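Local coordinates for protein tyrosyl-DNA phosphodiesterase 2 (Danio rerio, PDB 4F1H) that belongs to the endonuclease/exonuclease/phosphatase family, with a DNase I-like fold, and carries a bound magnesium ion, at residues D21-Y33 with I227-S239. Residues are numbered along the deposited sequence; the frame is centred on the assembly and turned at random. Where two conformers were deposited one is given.
Sequences DRARGLCSYLALY and IGMEKLDCGRYTS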
ATOM      1  N   ASP B  21      32.820  -1.733  18.396  1.00 24.19           N
ATOM      2  CA  ASP B  21      33.081  -2.959  17.632  1.00 23.25           C
ATOM      3  C   ASP B  21      32.150  -3.050  16.414  1.00 24.45           C
ATOM      4  O   ASP B  21      32.555  -3.505  15.330  1.00 23.74           O
ATOM      5  CB  ASP B  21      32.878  -4.198  18.505  1.00 28.41           C
ATOM      6  CG  ASP B  21      33.912  -4.310  19.613  1.00 39.68           C
ATOM      7  OD1 ASP B  21      35.076  -3.940  19.362  1.00 39.04           O
ATOM      8  OD2 ASP B  21      33.550  -4.771  20.721  1.00 50.09           O
ATOM      9  N   ARG B  22      30.891  -2.641  16.590  1.00 21.10           N
ATOM     10  CA  ARG B  22      29.949  -2.702  15.449  1.00 19.51           C
ATOM     11  C   ARG B  22      30.274  -1.675  14.338  1.00 18.66           C
ATOM     12  O   ARG B  22      30.133  -1.958  13.142  1.00 20.27           O
ATOM     13  CB  ARG B  22      28.481  -2.642  15.946  1.00 17.54           C
ATOM     14  CG  ARG B  22      28.087  -3.931  16.732  1.00 16.47           C
ATOM     15  CD  ARG B  22      26.912  -3.712  17.663  1.00 21.85           C
ATOM     16  NE  ARG B  22      25.966  -2.820  17.003  1.00 23.29           N
ATOM     17  CZ  ARG B  22      25.325  -1.821  17.603  1.00 22.71           C
ATOM     18  NH1 ARG B  22      25.468  -1.569  18.901  1.00 22.71           N
ATOM     19  NH2 ARG B  22      24.538  -1.065  16.878  1.00 20.89           N
ATOM     20  N   ALA B  23      30.779  -0.493  14.706  1.00 17.71           N
ATOM     21  CA  ALA B  23      31.194   0.492  13.706  1.00 19.53           C
ATOM     22  C   ALA B  23      32.390  -0.033  12.918  1.00 18.83           C
ATOM     23  O   ALA B  23      32.504   0.213  11.708  1.00 17.89           O
ATOM     24  CB  ALA B  23      31.551   1.828  14.370  1.00 19.28           C
ATOM     25  N   ARG B  24      33.277  -0.737  13.617  1.00 18.56           N
ATOM     26  CA  ARG B  24      34.400  -1.391  12.954  1.00 23.17           C
ATOM     27  C   ARG B  24      33.910  -2.432  11.961  1.00 18.71           C
ATOM     28  O   ARG B  24      34.469  -2.589  10.852  1.00 20.13           O
ATOM     29  CB  ARG B  24      35.325  -2.026  13.999  1.00 27.41           C
ATOM     30  CG  ARG B  24      36.618  -1.278  14.199  1.00 45.38           C
ATOM     31  CD  ARG B  24      37.604  -2.112  15.011  1.00 52.42           C
ATOM     32  NE  ARG B  24      37.090  -2.372  16.358  1.00 52.93           N
ATOM     33  CZ  ARG B  24      37.094  -1.469  17.342  1.00 58.33           C
ATOM     34  NH1 ARG B  24      36.600  -1.779  18.542  1.00 55.22           N
ATOM     35  NH2 ARG B  24      37.593  -0.251  17.122  1.00 56.34           N
ATOM     36  N   GLY B  25      32.864  -3.145  12.358  1.00 18.12           N
ATOM     37  CA  GLY B  25      32.173  -4.070  11.463  1.00 21.28           C
ATOM     38  C   GLY B  25      31.677  -3.383  10.198  1.00 22.78           C
ATOM     39  O   GLY B  25      31.907  -3.852   9.078  1.00 19.89           O
ATOM     40  N   LEU B  26      30.977  -2.260  10.361  1.00 18.42           N
ATOM     41  CA  LEU B  26      30.517  -1.535   9.190  1.00 18.49           C
ATOM     42  C   LEU B  26      31.697  -1.125   8.314  1.00 17.79           C
ATOM     43  O   LEU B  26      31.628  -1.229   7.100  1.00 18.35           O
ATOM     44  CB  LEU B  26      29.682  -0.298   9.599  1.00 18.18           C
ATOM     45  CG  LEU B  26      29.326   0.668   8.470  1.00 20.81           C
ATOM     46  CD1 LEU B  26      28.435   0.008   7.424  1.00 20.51           C
ATOM     47  CD2 LEU B  26      28.618   1.908   9.088  1.00 22.72           C
ATOM     48  N   CYS B  27      32.773  -0.640   8.929  1.00 18.63           N
ATOM     49  CA  CYS B  27      33.927  -0.187   8.146  1.00 19.53           C
ATOM     50  C   CYS B  27      34.547  -1.321   7.351  1.00 18.24           C
ATOM     51  O   CYS B  27      35.065  -1.089   6.236  1.00 18.23           O
ATOM     52  CB  CYS B  27      34.991   0.437   9.039  1.00 19.23           C
ATOM     53  SG  CYS B  27      34.452   2.068   9.643  1.00 24.54           S
ATOM     54  N   SER B  28      34.500  -2.535   7.900  0.71 18.85           N
ATOM     55  CA  SER B  28      35.016  -3.706   7.163  0.71 19.95           C
ATOM     56  C   SER B  28      34.182  -3.944   5.898  0.71 19.07           C
ATOM     57  O   SER B  28      34.718  -4.230   4.818  0.71 18.37           O
ATOM     58  CB  SER B  28      35.010  -4.952   8.048  0.71 21.35           C
ATOM     59  OG  SER B  28      35.490  -6.092   7.337  0.71 22.87           O
ATOM     60  N   TYR B  29      32.862  -3.778   6.013  1.00 16.54           N
ATOM     61  CA  TYR B  29      32.008  -3.862   4.833  1.00 15.87           C
ATOM     62  C   TYR B  29      32.304  -2.799   3.825  1.00 17.62           C
ATOM     63  O   TYR B  29      32.293  -3.078   2.615  1.00 18.31           O
ATOM     64  CB  TYR B  29      30.488  -3.884   5.171  1.00 16.41           C
ATOM     65  CG  TYR B  29      30.054  -5.237   5.704  1.00 13.23           C
ATOM     66  CD1 TYR B  29      29.746  -6.284   4.834  1.00 20.13           C
ATOM     67  CD2 TYR B  29      29.999  -5.469   7.076  1.00 19.13           C
ATOM     68  CE1 TYR B  29      29.372  -7.542   5.349  1.00 18.89           C
ATOM     69  CE2 TYR B  29      29.633  -6.704   7.608  1.00 19.42           C
ATOM     70  CZ  TYR B  29      29.319  -7.737   6.732  1.00 22.06           C
ATOM     71  OH  TYR B  29      28.997  -8.970   7.294  1.00 25.90           O
ATOM     72  N   LEU B  30      32.502  -1.544   4.275  1.00 16.88           N
ATOM     73  CA  LEU B  30      32.834  -0.470   3.344  1.00 15.50           C
ATOM     74  C   LEU B  30      34.153  -0.714   2.621  1.00 19.58           C
ATOM     75  O   LEU B  30      34.255  -0.432   1.426  1.00 19.13           O
ATOM     76  CB  LEU B  30      32.913   0.874   4.080  1.00 18.23           C
ATOM     77  CG  LEU B  30      31.578   1.281   4.698  1.00 18.86           C
ATOM     78  CD1 LEU B  30      31.709   2.743   5.226  1.00 25.56           C
ATOM     79  CD2 LEU B  30      30.378   1.141   3.769  1.00 23.18           C
ATOM     80  N   ALA B  31      35.138  -1.273   3.329  1.00 18.86           N
ATOM     81  CA  ALA B  31      36.462  -1.537   2.739  1.00 20.66           C
ATOM     82  C   ALA B  31      36.334  -2.626   1.669  1.00 20.79           C
ATOM     83  O   ALA B  31      36.993  -2.587   0.612  1.00 23.20           O
ATOM     84  CB  ALA B  31      37.432  -1.944   3.802  1.00 17.71           C
ATOM     85  N   LEU B  32      35.454  -3.586   1.925  1.00 16.16           N
ATOM     86  CA  LEU B  32      35.248  -4.683   0.952  1.00 19.28           C
ATOM     87  C   LEU B  32      34.414  -4.273  -0.264  1.00 21.17           C
ATOM     88  O   LEU B  32      34.802  -4.516  -1.421  1.00 20.80           O
ATOM     89  CB  LEU B  32      34.627  -5.895   1.665  1.00 18.29           C
ATOM     90  CG  LEU B  32      34.176  -7.032   0.750  1.00 20.37           C
ATOM     91  CD1 LEU B  32      35.360  -7.566  -0.032  1.00 19.08           C
ATOM     92  CD2 LEU B  32      33.609  -8.117   1.640  1.00 15.36           C
ATOM     93  N   TYR B  33      33.259  -3.645  -0.020  1.00 15.14           N
ATOM     94  CA  TYR B  33      32.320  -3.343  -1.086  1.00 18.78           C
ATOM     95  C   TYR B  33      32.597  -2.031  -1.824  1.00 16.63           C
ATOM     96  O   TYR B  33      32.089  -1.848  -2.919  1.00 18.97           O
ATOM     97  CB  TYR B  33      30.871  -3.364  -0.567  1.00 16.91           C
ATOM     98  CG  TYR B  33      30.396  -4.800  -0.358  1.00 15.73           C
ATOM     99  CD1 TYR B  33      30.720  -5.501   0.809  1.00 18.27           C
ATOM    100  CD2 TYR B  33      29.643  -5.452  -1.327  1.00 16.45           C
ATOM    101  CE1 TYR B  33      30.311  -6.848   0.985  1.00 16.25           C
ATOM    102  CE2 TYR B  33      29.240  -6.781  -1.158  1.00 18.13           C
ATOM    103  CZ  TYR B  33      29.575  -7.458   0.015  1.00 15.69           C
ATOM    104  OH  TYR B  33      29.203  -8.787   0.215  1.00 16.89           O
ATOM    105  N   ILE B 227      23.571  -7.797   3.445  1.00 14.74           N
ATOM    106  CA  ILE B 227      24.886  -7.956   4.087  1.00 15.11           C
ATOM    107  C   ILE B 227      24.776  -7.761   5.599  1.00 19.72           C
ATOM    108  O   ILE B 227      23.758  -7.271   6.105  1.00 16.89           O
ATOM    109  CB  ILE B 227      25.957  -7.015   3.483  1.00 15.86           C
ATOM    110  CG1 ILE B 227      25.526  -5.532   3.579  1.00 16.57           C
ATOM    111  CG2 ILE B 227      26.225  -7.377   2.019  1.00 18.76           C
ATOM    112  CD1 ILE B 227      26.624  -4.548   2.983  1.00 19.26           C
ATOM    113  N   GLY B 228      25.823  -8.147   6.322  1.00 19.16           N
ATOM    114  CA  GLY B 228      25.851  -8.026   7.770  1.00 20.19           C
ATOM    115  C   GLY B 228      25.318  -9.231   8.502  1.00 19.04           C
ATOM    116  O   GLY B 228      25.114  -9.164   9.709  1.00 20.12           O
ATOM    117  N   MET B 229      25.062 -10.312   7.786  0.53 21.06           N
ATOM    118  CA  MET B 229      24.406 -11.451   8.383  0.53 20.56           C
ATOM    119  C   MET B 229      25.441 -12.474   8.847  0.53 22.65           C
ATOM    120  O   MET B 229      25.313 -13.669   8.554  0.53 21.91           O
ATOM    121  CB  MET B 229      23.451 -12.052   7.360  0.53 18.38           C
ATOM    122  CG  MET B 229      23.787 -11.699   5.866  0.53 21.29           C
ATOM    123  SD  MET B 229      22.218 -11.097   5.267  0.53 47.06           S
ATOM    124  CE  MET B 229      21.307 -12.587   5.614  0.53 14.38           C
ATOM    125  N   GLU B 230      26.471 -11.978   9.540  1.00 21.22           N
ATOM    126  CA  GLU B 230      27.456 -12.810  10.207  1.00 24.99           C
ATOM    127  C   GLU B 230      27.873 -12.109  11.513  1.00 25.13           C
ATOM    128  O   GLU B 230      28.086 -10.893  11.538  1.00 26.08           O
ATOM    129  CB  GLU B 230      28.645 -12.946   9.259  1.00 30.74           C
ATOM    130  CG  GLU B 230      29.723 -13.894   9.668  1.00 39.20           C
ATOM    131  CD  GLU B 230      30.834 -13.900   8.639  1.00 39.04           C
ATOM    132  OE1 GLU B 230      31.888 -13.265   8.899  1.00 39.52           O
ATOM    133  OE2 GLU B 230      30.624 -14.497   7.556  1.00 34.22           O
ATOM    134  N   LYS B 231      28.004 -12.862  12.605  1.00 21.95           N
ATOM    135  CA  LYS B 231      28.445 -12.248  13.857  1.00 23.56           C
ATOM    136  C   LYS B 231      29.866 -11.743  13.817  1.00 26.56           C
ATOM    137  O   LYS B 231      30.757 -12.365  13.216  1.00 24.98           O
ATOM    138  CB  LYS B 231      28.327 -13.244  15.015  1.00 26.47           C
ATOM    139  CG  LYS B 231      26.898 -13.448  15.451  1.00 28.98           C
ATOM    140  CD  LYS B 231      26.814 -14.304  16.705  1.00 31.70           C
ATOM    141  CE  LYS B 231      25.378 -14.325  17.194  1.00 40.13           C
ATOM    142  NZ  LYS B 231      25.122 -15.452  18.139  1.00 47.01           N
ATOM    143  N   LEU B 232      30.077 -10.623  14.491  1.00 20.03           N
ATOM    144  CA  LEU B 232      31.399 -10.040  14.674  1.00 22.87           C
ATOM    145  C   LEU B 232      32.116 -10.774  15.801  1.00 23.50           C
ATOM    146  O   LEU B 232      31.524 -11.632  16.476  1.00 29.12           O
ATOM    147  CB  LEU B 232      31.270  -8.569  15.038  1.00 23.51           C
ATOM    148  CG  LEU B 232      30.539  -7.743  13.979  1.00 20.93           C
ATOM    149  CD1 LEU B 232      30.214  -6.316  14.511  1.00 21.89           C
ATOM    150  CD2 LEU B 232      31.325  -7.671  12.674  1.00 23.01           C
ATOM    151  N   ASP B 233      33.391 -10.429  15.981  1.00 29.37           N
ATOM    152  CA  ASP B 233      34.210 -11.025  17.034  1.00 31.54           C
ATOM    153  C   ASP B 233      33.568 -10.879  18.403  1.00 34.44           C
ATOM    154  O   ASP B 233      33.656 -11.788  19.231  1.00 36.05           O
ATOM    155  CB  ASP B 233      35.615 -10.413  17.034  1.00 36.22           C
ATOM    156  CG  ASP B 233      36.499 -10.972  15.929  1.00 51.86           C
ATOM    157  OD1 ASP B 233      36.167 -12.047  15.381  1.00 54.60           O
ATOM    158  OD2 ASP B 233      37.532 -10.337  15.610  1.00 56.43           O
ATOM    159  N   CYS B 234      32.878  -9.756  18.626  1.00 30.77           N
ATOM    160  CA  CYS B 234      32.219  -9.494  19.905  1.00 32.42           C
ATOM    161  C   CYS B 234      30.973 -10.346  20.151  1.00 33.38           C
ATOM    162  O   CYS B 234      30.394 -10.291  21.242  1.00 37.37           O
ATOM    163  CB  CYS B 234      31.873  -8.011  20.037  1.00 35.03           C
ATOM    164  SG  CYS B 234      30.578  -7.454  18.868  1.00 30.21           S
ATOM    165  N   GLY B 235      30.552 -11.117  19.149  1.00 28.87           N
ATOM    166  CA  GLY B 235      29.442 -12.042  19.313  1.00 23.96           C
ATOM    167  C   GLY B 235      28.078 -11.414  19.026  1.00 26.06           C
ATOM    168  O   GLY B 235      27.036 -12.031  19.249  1.00 30.88           O
ATOM    169  N   ARG B 236      28.094 -10.173  18.530  1.00 22.77           N
ATOM    170  CA  ARG B 236      26.863  -9.542  18.046  1.00 19.83           C
ATOM    171  C   ARG B 236      26.977  -9.203  16.561  1.00 21.35           C
ATOM    172  O   ARG B 236      28.080  -9.132  16.013  1.00 22.22           O
ATOM    173  CB  ARG B 236      26.589  -8.272  18.838  1.00 24.11           C
ATOM    174  CG  ARG B 236      26.571  -8.531  20.355  1.00 29.51           C
ATOM    175  CD  ARG B 236      26.055  -7.324  21.108  1.00 28.64           C
ATOM    176  NE  ARG B 236      24.598  -7.208  21.054  1.00 25.16           N
ATOM    177  CZ  ARG B 236      23.972  -6.071  20.765  1.00 25.00           C
ATOM    178  NH1 ARG B 236      22.636  -6.019  20.745  1.00 27.81           N
ATOM    179  NH2 ARG B 236      24.685  -4.976  20.484  1.00 28.23           N
ATOM    180  N   TYR B 237      25.823  -8.966  15.936  1.00 16.60           N
ATOM    181  CA  TYR B 237      25.770  -8.466  14.555  1.00 16.04           C
ATOM    182  C   TYR B 237      26.056  -6.975  14.516  1.00 17.19           C
ATOM    183  O   TYR B 237      25.908  -6.254  15.513  1.00 18.00           O
ATOM    184  CB  TYR B 237      24.379  -8.745  13.941  1.00 15.86           C
ATOM    185  CG  TYR B 237      24.095 -10.232  13.852  1.00 17.46           C
ATOM    186  CD1 TYR B 237      24.654 -10.998  12.827  1.00 21.45           C
ATOM    187  CD2 TYR B 237      23.341 -10.876  14.813  1.00 18.55           C
ATOM    188  CE1 TYR B 237      24.440 -12.369  12.764  1.00 25.14           C
ATOM    189  CE2 TYR B 237      23.124 -12.264  14.748  1.00 21.88           C
ATOM    190  CZ  TYR B 237      23.673 -12.984  13.726  1.00 22.12           C
ATOM    191  OH  TYR B 237      23.466 -14.360  13.648  1.00 24.02           O
ATOM    192  N   THR B 238      26.434  -6.496  13.336  1.00 14.68           N
ATOM    193  CA  THR B 238      26.739  -5.084  13.177  1.00 15.09           C
ATOM    194  C   THR B 238      25.513  -4.229  13.580  1.00 14.33           C
ATOM    195  O   THR B 238      25.657  -3.165  14.233  1.00 16.35           O
ATOM    196  CB  THR B 238      27.103  -4.813  11.693  1.00 15.27           C
ATOM    197  OG1 THR B 238      28.325  -5.511  11.377  1.00 19.17           O
ATOM    198  CG2 THR B 238      27.309  -3.333  11.438  1.00 16.60           C
ATOM    199  N   SER B 239      24.324  -4.723  13.226  1.00 14.12           N
ATOM    200  CA  SER B 239      23.068  -4.032  13.545  1.00 13.65           C
ATOM    201  C   SER B 239      21.921  -5.000  13.713  1.00 15.43           C
ATOM    202  O   SER B 239      22.066  -6.165  13.363  1.00 17.67           O
ATOM    203  CB  SER B 239      22.750  -3.138  12.349  1.00 18.04           C
ATOM    204  OG  SER B 239      21.583  -2.403  12.571  1.00 17.53           O
TER
HETATM  205  O   HOH W   1      27.450 -10.774   5.687  1.00 21.44           O
HETATM  206  O   HOH W   2      30.269  -9.287   9.465  1.00 30.20           O
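Arg22 lies against the backbone at Tyr237 and Thr238, its CG 3.4 Å from Tyr237 O. With the chain bent at chi3 (38°), Arg22 NE gives a nearly straight hydrogen bond, 2.8 Å and 173°, to Thr238 O. The acceptor lies in the guanidinium plane, whereas NE stands above the carbonyl plane. The rest of the group is held by the segment between strand 4-10 and the helix: NH1 bonds to the carbonyls of Asp15 and Leu17, NH2 to that of Asp12. Arg236 NH2 packs against Arg22 CD, the two guanidinium planes almost perpendicular; Arg236 NH1 forms a salt bridge with Asp15 and a hydrogen bond to Asn194 O. One turn on, Gly25 has no side chain to hold off Leu232 and Thr238, and Leu232 CD2 comes within 3.9 Å of Gly25 CA. In this DNase I-like fold, helix 19-33 packs on the loop joining edge strand 220-227 to strand 243-249, with the Arg22 side chain about 9 Å from the bound magnesium ion. Farther along, Tyr29 runs alongside Ile227, pointing the opposite way, to reach Gly228, with Tyr29 OH 3.3 Å from Gly228 CA and Tyr29 CE1 3.9 Å from Ile227 CB. Water 1 hydrogen-bonds to Tyr29 OH at 2.9 Å and accepts a weak bond from Gly228 N. Tyr33 likewise runs counter to Ile227, whose CG2 sits 3.8 Å from Tyr33 OH.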